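Local coordinates for tryptophan decarboxylase 1 (Oryza sativa subsp. japonica, PDB 6KHO) that catalyses the pyridoxal-phosphate-dependent decarboxylation of L-tryptophan to tryptamine and of 5-hydroxy-L-tryptophan to serotonin, working as a homodimer, at the interface of chains A and B. Residues are numbered along the deposited sequence; one frame, centred on the assembly and turned at random. Chains: chain A/B, Tryptophan decarboxylase 1.

The interface of chains A and B. Residues chain A 355, 357, 359, 378-380; chain B 176, 214-216.
The imidazole NE2 of B:His214 lies 2.8 Å from the phenol OH of A:Tyr359 in a hydrogen bond across the interface. This is the shared active site of a group II pyridoxal-phosphate decarboxylase homodimer, in which the catalytic proton donor A:Tyr359 is brought to the serotonin-binding histidine of the other subunit, the one that in this family stacks on the cofactor's pyridine ring. B:Ser176 and A:Val380, from opposite chains, both bind pyridoxal phosphate, so the cofactor pocket is built across the interface. ND1 of B:His214 accepts the backbone N-H of B:Thr216 (2.9 Å, nearly straight and in the ring plane), which fixes the ring's rotation about CB–CG and turns NE2 to A:Tyr359. The tyrosine OH also lies in the imidazole plane, at its edge, and the two rings stand almost perpendicular (88°). CG of B:His214 is anti to its own backbone N (chi1 -159°), which carries the ring from the loop residue just before helix 215-223 toward chain A. Beside it, CG2 of A:Val380 packs 3.7 Å from CE1 of B:His214 and also touches CB of B:Thr216, bracing both residues with one methyl. The B:Thr216 hydroxyl OG1 is hydrogen-bonded to OG of B:Ser176 (2.6 Å), linking helix 215-223 to the start of helix 175-193. The same OG1 and the B:Thr216 carbonyl share water 1, which continues to the carbonyl O of A:Val378. Against the serine, A:Gly379 presents its bare CA, 3.4 Å from OG. At the opposite flank OG of B:Ser215 rests on CB of the A:Pro357 ring (3.5 Å), while water 2 joins this hydroxyl to OG1 of A:Thr355.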
ATOM      1  N   THR A 355       5.242  17.279  -2.140  1.00 30.52           N
ATOM      2  CA  THR A 355       5.897  17.578  -3.407  1.00 31.96           C
ATOM      3  C   THR A 355       4.966  18.490  -4.194  1.00 31.32           C
ATOM      4  O   THR A 355       3.774  18.590  -3.895  1.00 29.51           O
ATOM      5  CB  THR A 355       6.193  16.318  -4.235  1.00 33.67           C
ATOM      6  OG1 THR A 355       4.967  15.588  -4.455  1.00 31.62           O
ATOM      7  CG2 THR A 355       7.205  15.432  -3.527  1.00 30.59           C
ATOM      8  N   PRO A 357       4.982  18.737  -8.052  1.00 31.58           N
ATOM      9  CA  PRO A 357       5.336  18.564  -9.465  1.00 34.00           C
ATOM     10  C   PRO A 357       4.343  19.289 -10.362  1.00 32.36           C
ATOM     11  O   PRO A 357       3.142  19.344 -10.075  1.00 28.69           O
ATOM     12  CB  PRO A 357       5.267  17.048  -9.663  1.00 35.65           C
ATOM     13  CG  PRO A 357       4.221  16.613  -8.711  1.00 34.03           C
ATOM     14  CD  PRO A 357       4.365  17.517  -7.494  1.00 31.13           C
ATOM     15  N   TYR A 359       2.996  18.726 -13.238  1.00 27.97           N
ATOM     16  CA  TYR A 359       1.903  18.026 -13.915  1.00 30.69           C
ATOM     17  C   TYR A 359       0.699  17.782 -12.996  1.00 30.19           C
ATOM     18  O   TYR A 359      -0.402  17.519 -13.497  1.00 31.26           O
ATOM     19  CB  TYR A 359       2.415  16.714 -14.530  1.00 30.45           C
ATOM     20  CG  TYR A 359       2.460  15.522 -13.591  1.00 31.80           C
ATOM     21  CD1 TYR A 359       3.440  15.410 -12.619  1.00 31.66           C
ATOM     22  CD2 TYR A 359       1.520  14.499 -13.691  1.00 33.03           C
ATOM     23  CE1 TYR A 359       3.479  14.326 -11.751  1.00 33.76           C
ATOM     24  CE2 TYR A 359       1.556  13.403 -12.839  1.00 33.06           C
ATOM     25  CZ  TYR A 359       2.530  13.321 -11.870  1.00 37.18           C
ATOM     26  OH  TYR A 359       2.561  12.232 -11.020  1.00 34.04           O
ATOM     27  N   VAL A 378       3.866   7.965   1.766  1.00 26.54           N
ATOM     28  CA  VAL A 378       5.125   7.777   1.039  1.00 27.84           C
ATOM     29  C   VAL A 378       4.937   7.987  -0.464  1.00 29.18           C
ATOM     30  O   VAL A 378       5.697   8.727  -1.104  1.00 28.99           O
ATOM     31  CB  VAL A 378       5.712   6.387   1.355  1.00 30.54           C
ATOM     32  CG1 VAL A 378       6.834   6.024   0.365  1.00 26.94           C
ATOM     33  CG2 VAL A 378       6.215   6.366   2.804  1.00 30.03           C
ATOM     34  N   GLY A 379       3.929   7.343  -1.059  1.00 26.79           N
ATOM     35  CA  GLY A 379       3.781   7.308  -2.501  1.00 31.59           C
ATOM     36  C   GLY A 379       2.939   8.448  -3.061  1.00 32.03           C
ATOM     37  O   GLY A 379       2.541   9.380  -2.360  1.00 28.33           O
ATOM     38  N   VAL A 380       2.666   8.359  -4.365  1.00 27.78           N
ATOM     39  CA  VAL A 380       1.870   9.372  -5.054  1.00 27.29           C
ATOM     40  C   VAL A 380       0.445   8.850  -5.210  1.00 29.11           C
ATOM     41  O   VAL A 380      -0.482   9.374  -4.582  1.00 27.99           O
ATOM     42  CB  VAL A 380       2.484   9.761  -6.413  1.00 31.03           C
ATOM     43  CG1 VAL A 380       1.714  10.936  -7.044  1.00 32.47           C
ATOM     44  CG2 VAL A 380       3.951  10.142  -6.240  1.00 31.46           C
TER
ATOM     45  N   SER B 176       7.059   4.616  -5.655  1.00 27.65           N
ATOM     46  CA  SER B 176       7.756   5.295  -4.564  1.00 27.03           C
ATOM     47  C   SER B 176       8.274   4.301  -3.538  1.00 27.56           C
ATOM     48  O   SER B 176       9.395   4.439  -3.043  1.00 25.79           O
ATOM     49  CB  SER B 176       6.833   6.303  -3.873  1.00 27.69           C
ATOM     50  OG  SER B 176       6.294   7.248  -4.784  1.00 28.97           O
ATOM     51  N   HIS B 214      10.700  11.387 -11.676  1.00 30.83           N
ATOM     52  CA  HIS B 214       9.582  11.852 -10.868  1.00 32.43           C
ATOM     53  C   HIS B 214      10.074  12.480  -9.569  1.00 31.47           C
ATOM     54  O   HIS B 214      11.026  11.997  -8.952  1.00 31.51           O
ATOM     55  CB  HIS B 214       8.629  10.696 -10.554  1.00 31.30           C
ATOM     56  CG  HIS B 214       7.246  11.141 -10.178  1.00 34.95           C
ATOM     57  ND1 HIS B 214       6.968  11.802  -8.998  1.00 32.90           N
ATOM     58  CD2 HIS B 214       6.063  11.032 -10.837  1.00 33.47           C
ATOM     59  CE1 HIS B 214       5.675  12.078  -8.943  1.00 33.69           C
ATOM     60  NE2 HIS B 214       5.103  11.617 -10.046  1.00 34.42           N
ATOM     61  N   SER B 215       9.419  13.568  -9.151  1.00 30.20           N
ATOM     62  CA  SER B 215       9.776  14.205  -7.884  1.00 32.73           C
ATOM     63  C   SER B 215       9.625  13.258  -6.700  1.00 29.70           C
ATOM     64  O   SER B 215      10.279  13.463  -5.672  1.00 28.95           O
ATOM     65  CB  SER B 215       8.928  15.460  -7.649  1.00 35.61           C
ATOM     66  OG  SER B 215       7.547  15.155  -7.766  1.00 40.89           O
ATOM     67  N   THR B 216       8.803  12.216  -6.815  1.00 26.43           N
ATOM     68  CA  THR B 216       8.718  11.281  -5.702  1.00 30.36           C
ATOM     69  C   THR B 216      10.036  10.545  -5.480  1.00 27.66           C
ATOM     70  O   THR B 216      10.293  10.089  -4.361  1.00 26.88           O
ATOM     71  CB  THR B 216       7.562  10.294  -5.916  1.00 32.77           C
ATOM     72  OG1 THR B 216       7.174   9.734  -4.653  1.00 30.33           O
ATOM     73  CG2 THR B 216       7.948   9.199  -6.870  1.00 28.17           C
TER
HETATM   74  O   HOH W   1       8.555   9.048  -1.967  1.00 29.85           O
HETATM   75  O   HOH W   2       5.503  13.640  -6.059  1.00 36.64           O